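Local coordinates for predicted protein (Phaeodactylum tricornutum CCAP 1055/1, PDB 5Z5M) that probably catalyses two successive steps from 5-hydroxyisourate to (S)-allantoin, joining a hydroxyisourate hydrolase and an OHCU decarboxylase in one chain, at residues A[8-13]-A[19-24]; A[33-38]-A[57-62]; A[187-192]-A[250-255]; A[243-248]-A[282-287]. All coordinates share one frame; numbering follows the deposited sequence.

Interaction 1: A[8-13]-A[19-24]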
loop_
_atom_site.group_PDB
_atom_site.type_symbol
_atom_site.label_atom_id
_atom_site.label_comp_id
_atom_site.label_asym_id
_atom_site.label_seq_id
_atom_site.Cartn_x
_atom_site.Cartn_y
_atom_site.Cartn_z
ATOM N N LYS A 8 3.003 -8.072 39.511
ATOM C CA LYS A 8 4.042 -8.096 40.537
ATOM C C LYS A 8 3.482 -8.556 41.877
ATOM O O LYS A 8 4.037 -9.437 42.532
ATOM C CB LYS A 8 4.664 -6.711 40.700
ATOM C CG LYS A 8 6.052 -6.573 40.124
ATOM C CD LYS A 8 6.916 -5.660 40.983
ATOM C CE LYS A 8 7.192 -6.292 42.336
ATOM N NZ LYS A 8 8.475 -5.815 42.929
ATOM N N ASP A 9 2.374 -7.942 42.268
ATOM C CA ASP A 9 1.687 -8.260 43.511
ATOM C C ASP A 9 1.217 -9.719 43.519
ATOM O O ASP A 9 1.501 -10.468 44.457
ATOM C CB ASP A 9 0.506 -7.297 43.702
ATOM C CG ASP A 9 -0.404 -7.691 44.850
ATOM O OD1 ASP A 9 0.072 -8.334 45.811
ATOM O OD2 ASP A 9 -1.604 -7.346 44.792
ATOM N N LEU A 10 0.507 -10.114 42.466
ATOM C CA LEU A 10 -0.017 -11.478 42.349
ATOM C C LEU A 10 1.064 -12.543 42.515
ATOM O O LEU A 10 0.967 -13.421 43.378
ATOM C CB LEU A 10 -0.710 -11.665 40.995
ATOM C CG LEU A 10 -1.205 -13.078 40.663
ATOM C CD1 LEU A 10 -2.209 -13.583 41.693
ATOM C CD2 LEU A 10 -1.806 -13.119 39.261
ATOM N N LEU A 11 2.100 -12.457 41.688
ATOM C CA LEU A 11 3.102 -13.512 41.620
ATOM C C LEU A 11 4.051 -13.523 42.823
ATOM O O LEU A 11 4.912 -14.398 42.932
ATOM C CB LEU A 11 3.897 -13.392 40.318
ATOM C CG LEU A 11 3.050 -13.527 39.051
ATOM C CD1 LEU A 11 3.917 -13.432 37.806
ATOM C CD2 LEU A 11 2.260 -14.835 39.058
ATOM N N SER A 12 3.884 -12.567 43.734
ATOM C CA SER A 12 4.675 -12.553 44.963
ATOM C C SER A 12 3.917 -13.240 46.100
ATOM O O SER A 12 4.422 -13.358 47.217
ATOM C CB SER A 12 5.044 -11.122 45.357
ATOM O OG SER A 12 3.971 -10.490 46.030
ATOM N N LYS A 13 2.708 -13.702 45.800
ATOM C CA LYS A 13 1.861 -14.365 46.787
ATOM C C LYS A 13 2.121 -15.874 46.808
ATOM O O LYS A 13 2.645 -16.423 45.840
ATOM C CB LYS A 13 0.387 -14.076 46.487
ATOM C CG LYS A 13 -0.032 -12.648 46.786
ATOM C CD LYS A 13 -1.473 -12.401 46.378
ATOM C CE LYS A 13 -1.823 -10.923 46.427
ATOM N NZ LYS A 13 -3.271 -10.716 46.718
ATOM N N ALA A 19 -2.780 -19.880 42.273
ATOM C CA ALA A 19 -3.563 -20.874 41.554
ATOM C C ALA A 19 -5.055 -20.602 41.712
ATOM O O ALA A 19 -5.825 -20.733 40.762
ATOM C CB ALA A 19 -3.219 -22.274 42.036
ATOM N N SER A 20 -5.456 -20.208 42.914
ATOM C CA SER A 20 -6.848 -19.873 43.175
ATOM C C SER A 20 -7.273 -18.653 42.354
ATOM O O SER A 20 -8.382 -18.599 41.817
ATOM C CB SER A 20 -7.063 -19.617 44.666
ATOM O OG SER A 20 -8.373 -19.150 44.918
ATOM N N PHE A 21 -6.375 -17.680 42.253
ATOM C CA PHE A 21 -6.661 -16.455 41.519
ATOM C C PHE A 21 -6.856 -16.738 40.030
ATOM O O PHE A 21 -7.747 -16.176 39.396
ATOM C CB PHE A 21 -5.533 -15.440 41.729
ATOM C CG PHE A 21 -5.815 -14.085 41.148
ATOM C CD1 PHE A 21 -6.535 -13.146 41.865
ATOM C CD2 PHE A 21 -5.339 -13.744 39.893
ATOM C CE1 PHE A 21 -6.790 -11.895 41.333
ATOM C CE2 PHE A 21 -5.586 -12.496 39.359
ATOM C CZ PHE A 21 -6.317 -11.572 40.076
ATOM N N LEU A 22 -6.038 -17.635 39.484
ATOM C CA LEU A 22 -6.008 -17.873 38.041
ATOM C C LEU A 22 -6.717 -19.152 37.607
ATOM O O LEU A 22 -6.660 -19.529 36.438
ATOM C CB LEU A 22 -4.559 -17.922 37.554
ATOM C CG LEU A 22 -3.716 -16.668 37.785
ATOM C CD1 LEU A 22 -2.250 -16.959 37.479
ATOM C CD2 LEU A 22 -4.227 -15.522 36.931
ATOM N N GLY A 23 -7.387 -19.819 38.539
ATOM C CA GLY A 23 -7.970 -21.124 38.261
ATOM C C GLY A 23 -9.120 -21.149 37.261
ATOM O O GLY A 23 -9.468 -22.212 36.736
ATOM N N GLY A 24 -9.711 -19.986 37.002
ATOM C CA GLY A 24 -10.868 -19.889 36.126
ATOM C C GLY A 24 -10.592 -19.169 34.816
ATOM O O GLY A 24 -11.501 -18.968 34.006
#

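Interaction 2: A[33-38]-A[57-62]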
loop_
_atom_site.group_PDB
_atom_site.type_symbol
_atom_site.label_atom_id
_atom_site.label_comp_id
_atom_site.label_asym_id
_atom_site.label_seq_id
_atom_site.Cartn_x
_atom_site.Cartn_y
_atom_site.Cartn_z
ATOM N N ALA A 33 -3.539 -23.589 35.814
ATOM C CA ALA A 33 -2.957 -22.766 36.869
ATOM C C ALA A 33 -2.061 -23.598 37.776
ATOM O O ALA A 33 -1.053 -23.113 38.302
ATOM C CB ALA A 33 -4.059 -22.089 37.679
ATOM N N GLU A 34 -2.432 -24.863 37.948
ATOM C CA GLU A 34 -1.646 -25.779 38.758
ATOM C C GLU A 34 -0.270 -25.997 38.148
ATOM O O GLU A 34 0.743 -25.798 38.813
ATOM C CB GLU A 34 -2.379 -27.106 38.918
ATOM C CG GLU A 34 -3.611 -26.989 39.781
ATOM C CD GLU A 34 -3.314 -26.371 41.136
ATOM O OE1 GLU A 34 -2.303 -26.762 41.758
ATOM O OE2 GLU A 34 -4.092 -25.498 41.578
ATOM N N ALA A 35 -0.244 -26.385 36.874
ATOM C CA ALA A 35 1.007 -26.553 36.145
ATOM C C ALA A 35 1.852 -25.278 36.198
ATOM O O ALA A 35 3.072 -25.342 36.323
ATOM C CB ALA A 35 0.729 -26.952 34.703
ATOM N N LEU A 36 1.196 -24.124 36.134
ATOM C CA LEU A 36 1.896 -22.840 36.164
ATOM C C LEU A 36 2.675 -22.613 37.461
ATOM O O LEU A 36 3.878 -22.346 37.435
ATOM C CB LEU A 36 0.909 -21.689 35.959
ATOM C CG LEU A 36 1.552 -20.303 35.877
ATOM C CD1 LEU A 36 2.286 -20.121 34.556
ATOM C CD2 LEU A 36 0.541 -19.183 36.098
ATOM N N VAL A 37 1.992 -22.722 38.595
ATOM C CA VAL A 37 2.594 -22.370 39.884
ATOM C C VAL A 37 3.626 -23.370 40.400
ATOM O O VAL A 37 4.390 -23.054 41.317
ATOM C CB VAL A 37 1.511 -22.192 40.969
ATOM C CG1 VAL A 37 0.615 -21.012 40.635
ATOM C CG2 VAL A 37 0.687 -23.459 41.111
ATOM N N LYS A 38 3.663 -24.566 39.819
ATOM C CA LYS A 38 4.604 -25.579 40.297
ATOM C C LYS A 38 5.983 -25.491 39.640
ATOM O O LYS A 38 6.956 -26.045 40.162
ATOM C CB LYS A 38 4.015 -26.977 40.126
ATOM C CG LYS A 38 2.646 -27.100 40.770
ATOM C CD LYS A 38 1.904 -28.372 40.376
ATOM C CE LYS A 38 1.267 -29.012 41.608
ATOM N NZ LYS A 38 -0.028 -28.348 41.952
ATOM N N LYS A 57 -0.840 -20.027 28.110
ATOM C CA LYS A 57 -1.117 -20.475 26.747
ATOM C C LYS A 57 -0.215 -21.647 26.371
ATOM O O LYS A 57 -0.668 -22.622 25.767
ATOM C CB LYS A 57 -0.930 -19.325 25.751
ATOM C CG LYS A 57 -1.292 -19.674 24.313
ATOM C CD LYS A 57 -1.122 -18.464 23.394
ATOM C CE LYS A 57 -1.496 -18.806 21.959
ATOM N NZ LYS A 57 -1.424 -17.616 21.062
ATOM N N ALA A 58 1.061 -21.544 26.730
ATOM C CA ALA A 58 2.035 -22.597 26.442
ATOM C C ALA A 58 1.654 -23.915 27.112
ATOM O O ALA A 58 1.753 -24.981 26.503
ATOM C CB ALA A 58 3.423 -22.170 26.883
ATOM N N ILE A 59 1.221 -23.833 28.368
ATOM C CA ILE A 59 0.764 -25.009 29.108
ATOM C C ILE A 59 -0.401 -25.688 28.390
ATOM O O ILE A 59 -0.422 -26.910 28.225
ATOM C CB ILE A 59 0.347 -24.634 30.546
ATOM C CG1 ILE A 59 1.586 -24.231 31.349
ATOM C CG2 ILE A 59 -0.383 -25.801 31.229
ATOM C CD1 ILE A 59 1.285 -23.719 32.741
ATOM N N VAL A 60 -1.356 -24.890 27.935
ATOM C CA VAL A 60 -2.488 -25.435 27.194
ATOM C C VAL A 60 -2.035 -26.064 25.878
ATOM O O VAL A 60 -2.404 -27.198 25.558
ATOM C CB VAL A 60 -3.550 -24.356 26.908
ATOM C CG1 VAL A 60 -4.611 -24.893 25.953
ATOM C CG2 VAL A 60 -4.193 -23.884 28.218
ATOM N N ASN A 61 -1.223 -25.333 25.124
ATOM C CA ASN A 61 -0.796 -25.784 23.805
ATOM C C ASN A 61 0.008 -27.080 23.854
ATOM O O ASN A 61 -0.012 -27.867 22.906
ATOM C CB ASN A 61 0.018 -24.693 23.104
ATOM C CG ASN A 61 -0.861 -23.617 22.489
ATOM O OD1 ASN A 61 -2.072 -23.796 22.333
ATOM N ND2 ASN A 61 -0.255 -22.490 22.138
ATOM N N LYS A 62 0.704 -27.316 24.961
ATOM C CA LYS A 62 1.517 -28.518 25.072
ATOM C C LYS A 62 0.735 -29.701 25.649
ATOM O O LYS A 62 1.291 -30.780 25.845
ATOM C CB LYS A 62 2.763 -28.227 25.916
ATOM C CG LYS A 62 3.760 -27.327 25.198
ATOM C CD LYS A 62 4.919 -26.917 26.092
ATOM C CE LYS A 62 5.759 -25.833 25.428
ATOM N NZ LYS A 62 6.856 -25.346 26.308
#

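Interaction 3: A[187-192]-A[250-255]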
loop_
_atom_site.group_PDB
_atom_site.type_symbol
_atom_site.label_atom_id
_atom_site.label_comp_id
_atom_site.label_asym_id
_atom_site.label_seq_id
_atom_site.Cartn_x
_atom_site.Cartn_y
_atom_site.Cartn_z
ATOM N N VAL A 187 4.069 10.036 9.846
ATOM C CA VAL A 187 3.380 10.338 8.597
ATOM C C VAL A 187 4.386 10.499 7.464
ATOM O O VAL A 187 5.337 11.281 7.561
ATOM C CB VAL A 187 2.533 11.611 8.691
ATOM C CG1 VAL A 187 1.792 11.833 7.371
ATOM C CG2 VAL A 187 1.568 11.518 9.859
ATOM N N LEU A 188 4.181 9.740 6.397
ATOM C CA LEU A 188 5.041 9.817 5.224
ATOM C C LEU A 188 4.274 10.269 3.988
ATOM O O LEU A 188 3.254 9.679 3.634
ATOM C CB LEU A 188 5.688 8.466 4.950
ATOM C CG LEU A 188 6.517 8.444 3.669
ATOM C CD1 LEU A 188 7.930 8.931 3.934
ATOM C CD2 LEU A 188 6.516 7.051 3.066
ATOM N N ASP A 189 4.782 11.314 3.339
ATOM C CA ASP A 189 4.223 11.849 2.100
ATOM C C ASP A 189 4.782 11.046 0.923
ATOM O O ASP A 189 5.922 11.253 0.518
ATOM C CB ASP A 189 4.572 13.342 1.987
ATOM C CG ASP A 189 4.072 13.997 0.701
ATOM O OD1 ASP A 189 3.529 13.317 -0.194
ATOM O OD2 ASP A 189 4.258 15.228 0.588
ATOM N N THR A 190 3.990 10.126 0.374
ATOM C CA THR A 190 4.502 9.247 -0.674
ATOM C C THR A 190 4.496 9.909 -2.047
ATOM O O THR A 190 5.062 9.376 -3.003
ATOM C CB THR A 190 3.695 7.930 -0.752
ATOM O OG1 THR A 190 2.313 8.226 -0.982
ATOM C CG2 THR A 190 3.831 7.155 0.543
ATOM N N GLY A 191 3.858 11.069 -2.145
ATOM C CA GLY A 191 3.855 11.820 -3.384
ATOM C C GLY A 191 5.165 12.569 -3.566
ATOM O O GLY A 191 5.634 12.748 -4.686
ATOM N N ASN A 192 5.761 12.980 -2.450
ATOM C CA ASN A 192 6.998 13.754 -2.460
ATOM C C ASN A 192 8.200 13.012 -1.881
ATOM O O ASN A 192 9.332 13.461 -2.028
ATOM C CB ASN A 192 6.786 15.064 -1.697
ATOM C CG ASN A 192 5.772 15.963 -2.370
ATOM O OD1 ASN A 192 5.742 16.070 -3.595
ATOM N ND2 ASN A 192 4.929 16.611 -1.575
ATOM N N GLY A 250 -5.373 17.753 4.291
ATOM C CA GLY A 250 -5.698 18.855 3.403
ATOM C C GLY A 250 -4.854 20.083 3.677
ATOM O O GLY A 250 -4.335 20.708 2.749
ATOM N N GLU A 251 -4.721 20.435 4.952
ATOM C CA GLU A 251 -3.870 21.557 5.348
ATOM C C GLU A 251 -2.411 21.315 4.973
ATOM O O GLU A 251 -1.718 22.240 4.561
ATOM C CB GLU A 251 -3.971 21.811 6.854
ATOM C CG GLU A 251 -5.382 21.888 7.379
ATOM C CD GLU A 251 -5.444 21.879 8.896
ATOM O OE1 GLU A 251 -4.374 21.895 9.546
ATOM O OE2 GLU A 251 -6.572 21.842 9.435
ATOM N N TYR A 252 -1.943 20.075 5.126
ATOM C CA TYR A 252 -0.562 19.751 4.785
ATOM C C TYR A 252 -0.318 19.904 3.279
ATOM O O TYR A 252 0.664 20.520 2.863
ATOM C CB TYR A 252 -0.189 18.326 5.243
ATOM C CG TYR A 252 1.119 17.854 4.646
ATOM C CD1 TYR A 252 2.336 18.316 5.135
ATOM C CD2 TYR A 252 1.136 16.970 3.572
ATOM C CE1 TYR A 252 3.530 17.907 4.576
ATOM C CE2 TYR A 252 2.323 16.556 3.006
ATOM C CZ TYR A 252 3.518 17.027 3.510
ATOM O OH TYR A 252 4.705 16.617 2.953
ATOM N N PHE A 253 -1.204 19.351 2.455
ATOM C CA PHE A 253 -1.005 19.462 1.013
ATOM C C PHE A 253 -1.062 20.927 0.554
ATOM O O PHE A 253 -0.325 21.330 -0.348
ATOM C CB PHE A 253 -2.033 18.612 0.270
ATOM C CG PHE A 253 -1.857 17.143 0.501
ATOM C CD1 PHE A 253 -0.597 16.576 0.430
ATOM C CD2 PHE A 253 -2.934 16.338 0.819
ATOM C CE1 PHE A 253 -0.413 15.226 0.654
ATOM C CE2 PHE A 253 -2.757 14.986 1.047
ATOM C CZ PHE A 253 -1.493 14.433 0.965
ATOM N N ALA A 254 -1.915 21.719 1.192
ATOM C CA ALA A 254 -2.027 23.140 0.849
ATOM C C ALA A 254 -0.757 23.910 1.210
ATOM O O ALA A 254 -0.408 24.886 0.545
ATOM C CB ALA A 254 -3.237 23.763 1.540
ATOM N N SER A 255 -0.066 23.466 2.259
ATOM C CA SER A 255 1.162 24.124 2.690
ATOM C C SER A 255 2.287 23.876 1.694
ATOM O O SER A 255 3.256 24.628 1.639
ATOM C CB SER A 255 1.581 23.647 4.083
ATOM O OG SER A 255 2.081 22.317 4.059
#

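Interaction 4: A[243-248]-A[282-287]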
loop_
_atom_site.group_PDB
_atom_site.type_symbol
_atom_site.label_atom_id
_atom_site.label_comp_id
_atom_site.label_asym_id
_atom_site.label_seq_id
_atom_site.Cartn_x
_atom_site.Cartn_y
_atom_site.Cartn_z
ATOM N N TYR A 243 -9.730 3.274 19.172
ATOM C CA TYR A 243 -9.289 4.661 19.000
ATOM C C TYR A 243 -9.508 5.163 17.573
ATOM O O TYR A 243 -9.759 4.376 16.659
ATOM C CB TYR A 243 -7.806 4.794 19.371
ATOM C CG TYR A 243 -7.493 4.511 20.828
ATOM C CD1 TYR A 243 -7.438 3.206 21.307
ATOM C CD2 TYR A 243 -7.234 5.547 21.719
ATOM C CE1 TYR A 243 -7.158 2.939 22.638
ATOM C CE2 TYR A 243 -6.952 5.290 23.058
ATOM C CZ TYR A 243 -6.908 3.985 23.509
ATOM O OH TYR A 243 -6.627 3.715 24.832
ATOM N N GLU A 244 -9.394 6.475 17.382
ATOM C CA GLU A 244 -9.427 7.049 16.044
ATOM C C GLU A 244 -8.482 8.244 15.921
ATOM O O GLU A 244 -8.604 9.216 16.669
ATOM C CB GLU A 244 -10.857 7.468 15.681
ATOM C CG GLU A 244 -11.015 7.979 14.269
ATOM C CD GLU A 244 -12.472 8.209 13.890
ATOM O OE1 GLU A 244 -12.826 9.366 13.571
ATOM O OE2 GLU A 244 -13.255 7.232 13.899
ATOM N N TRP A 245 -7.518 8.151 15.003
ATOM C CA TRP A 245 -6.746 9.316 14.594
ATOM C C TRP A 245 -7.612 10.181 13.697
ATOM O O TRP A 245 -8.506 9.683 13.013
ATOM C CB TRP A 245 -5.486 8.963 13.793
ATOM C CG TRP A 245 -4.387 8.142 14.427
ATOM C CD1 TRP A 245 -4.022 6.874 14.072
ATOM C CD2 TRP A 245 -3.453 8.557 15.440
ATOM N NE1 TRP A 245 -2.948 6.462 14.821
ATOM C CE2 TRP A 245 -2.583 7.471 15.673
ATOM C CE3 TRP A 245 -3.291 9.725 16.194
ATOM C CZ2 TRP A 245 -1.563 7.517 16.623
ATOM C CZ3 TRP A 245 -2.268 9.769 17.139
ATOM C CH2 TRP A 245 -1.422 8.671 17.342
ATOM N N THR A 246 -7.315 11.471 13.674
ATOM C CA THR A 246 -7.810 12.356 12.633
ATOM C C THR A 246 -6.604 13.056 12.029
ATOM O O THR A 246 -5.939 13.835 12.705
ATOM C CB THR A 246 -8.822 13.396 13.170
ATOM O OG1 THR A 246 -9.948 12.724 13.750
ATOM C CG2 THR A 246 -9.309 14.291 12.041
ATOM N N PHE A 247 -6.288 12.735 10.777
ATOM C CA PHE A 247 -5.171 13.368 10.087
ATOM C C PHE A 247 -5.674 14.513 9.219
ATOM O O PHE A 247 -6.506 14.306 8.333
ATOM C CB PHE A 247 -4.416 12.360 9.220
ATOM C CG PHE A 247 -3.787 11.239 9.997
ATOM C CD1 PHE A 247 -2.524 11.384 10.548
ATOM C CD2 PHE A 247 -4.452 10.037 10.159
ATOM C CE1 PHE A 247 -1.932 10.347 11.258
ATOM C CE2 PHE A 247 -3.872 8.998 10.860
ATOM C CZ PHE A 247 -2.606 9.153 11.418
ATOM N N PHE A 248 -5.175 15.719 9.461
ATOM C CA PHE A 248 -5.620 16.867 8.671
ATOM C C PHE A 248 -4.702 17.062 7.471
ATOM O O PHE A 248 -3.894 17.988 7.433
ATOM C CB PHE A 248 -5.681 18.127 9.543
ATOM C CG PHE A 248 -6.752 18.068 10.597
ATOM C CD1 PHE A 248 -6.483 17.541 11.848
ATOM C CD2 PHE A 248 -8.038 18.503 10.319
ATOM C CE1 PHE A 248 -7.472 17.471 12.817
ATOM C CE2 PHE A 248 -9.030 18.432 11.276
ATOM C CZ PHE A 248 -8.749 17.914 12.527
ATOM N N TYR A 282 2.675 0.061 20.111
ATOM C CA TYR A 282 1.888 0.135 18.886
ATOM C C TYR A 282 2.373 1.313 18.064
ATOM O O TYR A 282 2.392 2.441 18.539
ATOM C CB TYR A 282 0.396 0.285 19.187
ATOM C CG TYR A 282 -0.340 -0.999 19.500
ATOM C CD1 TYR A 282 0.006 -1.778 20.596
ATOM C CD2 TYR A 282 -1.406 -1.413 18.715
ATOM C CE1 TYR A 282 -0.684 -2.945 20.887
ATOM C CE2 TYR A 282 -2.099 -2.571 18.997
ATOM C CZ TYR A 282 -1.732 -3.336 20.080
ATOM O OH TYR A 282 -2.422 -4.490 20.367
ATOM N N HIS A 283 2.783 1.045 16.834
ATOM C CA HIS A 283 3.142 2.114 15.913
ATOM C C HIS A 283 2.120 2.125 14.778
ATOM O O HIS A 283 2.087 1.211 13.967
ATOM C CB HIS A 283 4.559 1.918 15.376
ATOM C CG HIS A 283 4.991 2.987 14.425
ATOM N ND1 HIS A 283 5.330 4.258 14.841
ATOM C CD2 HIS A 283 5.122 2.982 13.079
ATOM C CE1 HIS A 283 5.662 4.984 13.790
ATOM N NE2 HIS A 283 5.540 4.241 12.709
ATOM N N VAL A 284 1.273 3.148 14.737
ATOM C CA VAL A 284 0.207 3.201 13.743
ATOM C C VAL A 284 0.377 4.433 12.871
ATOM O O VAL A 284 -0.161 5.495 13.177
ATOM C CB VAL A 284 -1.184 3.198 14.416
ATOM C CG1 VAL A 284 -2.306 3.216 13.361
ATOM C CG2 VAL A 284 -1.322 1.981 15.312
ATOM N N PRO A 285 1.155 4.294 11.787
ATOM C CA PRO A 285 1.526 5.391 10.896
ATOM C C PRO A 285 0.525 5.636 9.766
ATOM O O PRO A 285 -0.429 4.875 9.589
ATOM C CB PRO A 285 2.859 4.915 10.323
ATOM C CG PRO A 285 2.684 3.438 10.219
ATOM C CD PRO A 285 1.783 3.025 11.370
ATOM N N LEU A 286 0.767 6.697 9.004
ATOM C CA LEU A 286 -0.004 7.003 7.809
ATOM C C LEU A 286 0.936 7.193 6.613
ATOM O O LEU A 286 1.864 8.006 6.665
ATOM C CB LEU A 286 -0.853 8.266 8.023
ATOM C CG LEU A 286 -1.689 8.743 6.832
ATOM C CD1 LEU A 286 -2.826 7.762 6.563
ATOM C CD2 LEU A 286 -2.222 10.154 7.056
ATOM N N LEU A 287 0.700 6.434 5.546
ATOM C CA LEU A 287 1.356 6.660 4.261
ATOM C C LEU A 287 0.356 7.386 3.381
ATOM O O LEU A 287 -0.730 6.873 3.167
ATOM C CB LEU A 287 1.787 5.341 3.611
ATOM C CG LEU A 287 3.037 4.598 4.098
ATOM C CD1 LEU A 287 2.950 4.221 5.569
ATOM C CD2 LEU A 287 3.266 3.357 3.242
#

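Interaction 1: A[8-13]-A[19-24]
Leu10 meets Phe21 with both of its methyl groups, which straddle one corner of the ring: CD1 and CD2 of Leu10 each lie 3.6 Å from Phe21 CD2. From there the two branches part, CD1 running back toward CG and CB of Phe21 and CD2 reaching forward to CE2, 3.8 Å away. CG of Leu10 is swung opposite its own backbone N (chi1 175°), which carries both methyls to the Phe21 ring, met at a slant. A looser apolar touch joins Leu10 CD2 to Leu22 CD2 at 4.1 Å, and CG of Leu22 sits in the plane of the Phe21 ring at its edge. In this pairing of two short consecutive helices at the start of the chain, helices 7-11 and 15-22 are joined by a short link and pack through side chains, their nearest CA atoms, those of Leu10 and Phe21, 8.3 Å apart. Replacing Leu10 by an alanine would probably open a gap beside Phe21 and Leu22 and let the aromatic ring turn more easily. No hydrogen bond crosses between the two segments; within 8-13, Ser12 OG donates to Asp9 O at 2.9 Å, and Ser12 N reaches the same oxygen from the same face, while Lys13 N binds Leu10 O. A cation-pi interaction joins Lys173 to the Phe21 ring.

Interaction 2: A[33-38]-A[57-62]
Salt-bridged at 2.8 Å, Lys38 NZ and Glu34 OE1 span one turn of helix 30-38, on the same segment where Ala35 and Leu36 receive Ile59 from helix 49-61. The setting is the all-helical OHCU decarboxylase part of the chain, and the contact is a helix-helix packing in which one branched residue is pressed against the backbone of a neighbouring helix. The helices come close here, with 7.2 Å between the CA atoms of Ala35 and Ile59, consistent with the small side chain of Ala35. Ile59 uses both branches. Its CG1 stands opposite the carbonyl carbon (chi1 -69°), which carries CD1 outward to the turn at Leu36 and leaves CG2 beside Ala35; CB of Ala35 is 3.8 Å from CG2 and equally far from CD1 of Ile59. The side chains of Leu36 and Ile59 cross at about a right angle. Leu36 also packs on Leu52, Ala55 and Met56 of helix 49-61, while Trp31 and Val32 add to the surroundings of Ile59. The nearest approach is that of the Ile59 CD1 methyl to the backbone Leu36 N, 3.4 Å.

Interaction 3: A[187-192]-A[250-255]
Tyr252 OH donates a hydrogen bond of 2.8 Å to Asp189 OD2, tying the end of strand 182-189 to helix 249-256. Both side chains hold CG opposite the backbone N, Asp189 with chi1 178° and Tyr252 with 168°, which stretches them toward each other across the gap. The hydroxyl arrives on the anti side of OD2, close to the carboxylate plane, and the carboxylate stands nearly perpendicular to the phenol ring (84°). On the syn side of OD2, Asn192 ND2 donates at 2.7 Å from somewhat out of plane. OD1 takes two backbone donors from one face: Gly191 N at 3.0 Å, completing an Asx turn, and Asn192 N from well above the plane. The Phe253 ring turns its edge to OD1, with CE1 4.5 Å away. Tight turn and helix thus meet through one carboxylate in this transthyretin-type domain, and Thr190 O of the same turn binds Ser289 OG of the second subunit. An alanine in place of Asp189 would probably leave Tyr252 OH and Asn192 ND2 without their acceptor and the amides of Gly191 and Asn192 without the carboxylate that holds the turn. Four donors converging on a buried carboxylate would be expected to favour its ionised form.

Interaction 4: A[243-248]-A[282-287]
One face of the Phe247 ring carries Leu286 CD2, which stands 3.5 Å above the plane, shifted toward the rim on the CG side. It forms a CH-pi contact, the methyl carbon lying 3.8 Å from the ring centroid and 22° off the normal. Leu286 CB reaches the far end of the same ring, 3.9 Å from Phe247 CZ, which gives the leucine two footholds on one aromatic. The indole of Trp245 is met differently: Val284 CB lies at its edge, in plane, and Val284 CG1 approaches Trp245 NE1 to 3.6 Å, with Val284 O also close to that nitrogen at 3.4 Å. The Trp245 ring also stacks with Phe273.

These pairs bridge the two sheets of the transthyretin-type beta sandwich. Strand 241-248 is an inner strand of the antiparallel sheet, and strand 281-289 belongs to the mixed one. Along strand 241-248, Trp245 and Phe247 alternate with residues facing elsewhere; Val284 and Leu286 point toward them across a break in strand 281-289, and His283 and Pro285 point away. Leu286 holds CG opposite its backbone N (chi1 178°), extending the chain to the ring, whereas CG of Phe247 stands opposite its own carbonyl carbon (chi1 -62°); the two side chains come from opposite directions. Ile201 and Cys185 touch both aromatics, and Phe265 of the third subunit packs on Val284. Between Phe247 and Leu286 the attraction is dispersive, helped by the CH-pi geometry, and depends on shape and exclusion of water rather than on charge.

The four contacts form two pairs, one in each enzymatic part of the chain. Interactions 1 and 2, with centres 13 Å apart, share the helical OHCU decarboxylase side: helices 15-22 and 30-38 follow one another, and Leu22 CD1 touches Leu36 CD2 at 3.8 Å. Interactions 3 and 4, 14 Å between centres, belong to the transthyretin-type part, where Leu188 N probably donates to Leu286 O (2.9 Å) between neighbouring strands; strand 241-248 runs directly into helix 249-256. Within one chain the contacts of the two parts lie apart: the centres of interactions 1 and 3 are about 50 Å apart, and the nearest atoms of interactions 2 and 4 about 13 Å.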